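Peptidase M14, carboxypeptidase A (Thermoplasmatales archaeon SCGC AB-540-F20, PDB 4XED) is a putative zinc carboxypeptidase of the M14 family, represented here by its calcium-bound PKD domain, a beta-sandwich module that probably serves in binding rather than catalysis. Local coordinates at residues Y26-T31 with V76-K81. Numbering follows the deposited sequence.
With EDO (1,2-ethanediol), chain C.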
loop_
_atom_site.group_PDB
_atom_site.type_symbol
_atom_site.label_atom_id
_atom_site.label_comp_id
_atom_site.label_asym_id
_atom_site.label_seq_id
_atom_site.Cartn_x
_atom_site.Cartn_y
_atom_site.Cartn_z
ATOM N N TYR A 26 4.783 -3.967 -6.329
ATOM C CA TYR A 26 4.810 -2.776 -5.476
ATOM C C TYR A 26 5.326 -3.140 -4.085
ATOM O O TYR A 26 4.901 -4.123 -3.494
ATOM C CB TYR A 26 3.401 -2.102 -5.463
ATOM C CG TYR A 26 3.114 -1.619 -6.860
ATOM C CD1 TYR A 26 3.517 -0.368 -7.284
ATOM C CD2 TYR A 26 2.547 -2.464 -7.798
ATOM C CE1 TYR A 26 3.401 0.020 -8.601
ATOM C CE2 TYR A 26 2.384 -2.070 -9.140
ATOM C CZ TYR A 26 2.832 -0.849 -9.527
ATOM O OH TYR A 26 2.682 -0.489 -10.863
ATOM N N THR A 27 6.225 -2.298 -3.604
ATOM C CA THR A 27 6.854 -2.468 -2.308
ATOM C C THR A 27 6.221 -1.489 -1.325
ATOM O O THR A 27 6.158 -0.282 -1.605
ATOM C CB THR A 27 8.357 -2.209 -2.411
ATOM O OG1 THR A 27 8.929 -3.131 -3.337
ATOM C CG2 THR A 27 9.012 -2.342 -1.054
ATOM N N PHE A 28 5.749 -2.012 -0.186
ATOM C CA PHE A 28 5.054 -1.221 0.831
ATOM C C PHE A 28 5.835 -1.328 2.123
ATOM O O PHE A 28 6.228 -2.444 2.528
ATOM C CB PHE A 28 3.636 -1.753 1.075
ATOM C CG PHE A 28 2.742 -1.691 -0.139
ATOM C CD1 PHE A 28 2.762 -2.689 -1.098
ATOM C CD2 PHE A 28 1.853 -0.648 -0.328
ATOM C CE1 PHE A 28 1.959 -2.643 -2.223
ATOM C CE2 PHE A 28 1.050 -0.596 -1.457
ATOM C CZ PHE A 28 1.111 -1.614 -2.390
ATOM N N VAL A 29 6.011 -0.211 2.814
ATOM C CA VAL A 29 6.591 -0.303 4.152
ATOM C C VAL A 29 6.285 0.912 4.999
ATOM O O VAL A 29 6.220 2.040 4.505
ATOM C CB VAL A 29 8.133 -0.499 4.103
ATOM C CG1 VAL A 29 8.812 0.682 3.440
ATOM C CG2 VAL A 29 8.736 -0.773 5.498
ATOM N N THR A 30 6.065 0.667 6.285
ATOM C CA THR A 30 6.050 1.728 7.249
ATOM C C THR A 30 6.605 1.203 8.566
ATOM O O THR A 30 6.900 0.012 8.688
ATOM C CB THR A 30 4.644 2.317 7.419
ATOM O OG1 THR A 30 4.789 3.598 8.029
ATOM C CG2 THR A 30 3.735 1.438 8.279
ATOM N N THR A 31 6.753 2.110 9.518
ATOM C CA THR A 31 7.084 1.765 10.892
ATOM C C THR A 31 6.024 2.329 11.826
ATOM O O THR A 31 5.350 3.306 11.533
ATOM C CB THR A 31 8.467 2.329 11.312
ATOM O OG1 THR A 31 8.457 3.753 11.280
ATOM C CG2 THR A 31 9.560 1.872 10.387
ATOM N N VAL A 76 -2.689 4.409 -6.435
ATOM C CA VAL A 76 -2.467 3.351 -5.469
ATOM C C VAL A 76 -2.258 4.040 -4.109
ATOM O O VAL A 76 -1.468 4.989 -4.011
ATOM C CB VAL A 76 -1.237 2.522 -5.832
ATOM C CG1 VAL A 76 -0.929 1.495 -4.777
ATOM C CG2 VAL A 76 -1.428 1.881 -7.199
ATOM N N ARG A 77 -2.967 3.596 -3.079
ATOM C CA ARG A 77 -2.831 4.202 -1.757
ATOM C C ARG A 77 -2.679 3.112 -0.718
ATOM O O ARG A 77 -3.239 2.008 -0.853
ATOM C CB ARG A 77 -4.039 5.084 -1.412
ATOM C CG ARG A 77 -4.342 6.137 -2.457
ATOM C CD ARG A 77 -5.162 7.262 -1.840
ATOM N NE ARG A 77 -6.433 6.800 -1.311
ATOM C CZ ARG A 77 -7.238 7.533 -0.556
ATOM N NH1 ARG A 77 -6.933 8.789 -0.245
ATOM N NH2 ARG A 77 -8.371 7.022 -0.145
ATOM N N ALA A 78 -1.927 3.427 0.339
ATOM C CA ALA A 78 -1.778 2.509 1.449
ATOM C C ALA A 78 -1.782 3.256 2.759
ATOM O O ALA A 78 -1.130 4.277 2.912
ATOM C CB ALA A 78 -0.508 1.696 1.313
ATOM N N LYS A 79 -2.528 2.718 3.721
ATOM C CA LYS A 79 -2.492 3.179 5.122
ATOM C C LYS A 79 -2.235 1.965 6.017
ATOM O O LYS A 79 -2.327 0.820 5.551
ATOM C CB LYS A 79 -3.763 3.934 5.510
ATOM C CG LYS A 79 -5.013 3.095 5.479
ATOM C CD LYS A 79 -6.255 3.873 5.926
ATOM C CE LYS A 79 -7.536 3.066 5.613
ATOM N NZ LYS A 79 -8.750 3.719 6.233
ATOM N N ALA A 80 -1.879 2.219 7.272
ATOM C CA ALA A 80 -1.559 1.128 8.170
ATOM C C ALA A 80 -2.240 1.410 9.510
ATOM O O ALA A 80 -2.483 2.561 9.895
ATOM C CB ALA A 80 -0.068 1.020 8.369
ATOM N N LYS A 81 -2.515 0.358 10.278
ATOM C CA LYS A 81 -3.006 0.534 11.633
ATOM C C LYS A 81 -2.295 -0.453 12.523
ATOM O O LYS A 81 -1.928 -1.551 12.120
ATOM C CB LYS A 81 -4.512 0.365 11.728
ATOM C CG LYS A 81 -4.998 -1.052 11.644
ATOM C CD LYS A 81 -6.533 -1.102 11.678
ATOM C CE LYS A 81 -7.007 -2.503 11.459
ATOM N NZ LYS A 81 -8.489 -2.606 11.563
HETATM C C1 EDO C . -11.545 2.031 4.599
HETATM O O1 EDO C . -10.859 1.946 5.839
HETATM C C2 EDO C . -10.823 3.048 3.732
HETATM O O2 EDO C . -11.737 3.569 2.757
#
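With CG of Phe28 anti to its carbonyl carbon (chi1 -62°) and CG2 of Thr30 set between backbone N and carbonyl carbon, the phenyl ring and the methyl reach Ala78 and Ala80 across the core of the PKD beta-sandwich. Strand 24-29 of the three-stranded sheet, with the loop residues that follow it, faces strand 72-82 of the four-stranded sheet; the touching parts run 34° apart, and no hydrogen bond joins them. Phe28 presents a ring edge: Ala78 CB sits there, near the ring plane, 3.7 Å from Phe28 CD2, and Phe28 CE2 is 4.4 Å from Val76 CG1. Phe28 CA and Ala78 CA are 7.8 Å apart, a spacing consistent with a methyl facing a ring edge. Ile42 and Val12 pack against the same pair. Thr30 divides its two branches: OG1 hydrogen-bonds to Asn8 O, while CG2 turns to Ala80, whose side chain lies about 10 Å from the bound calcium. On the other face of strand 72-82, Lys79 extends its chain beyond CG, forms a salt bridge with Glu87 and a cation-pi contact with Tyr41, and donates from NZ to O1 of a 1,2-ethanediol, probably from the crystallisation liquor, at 2.8 Å. A leucine in its place would probably leave the Glu87 carboxylate and the Tyr41 ring without their cation. Toward the calcium end of this contact, the Thr30 CG2 methyl meets Ala80 CB at 3.8 Å.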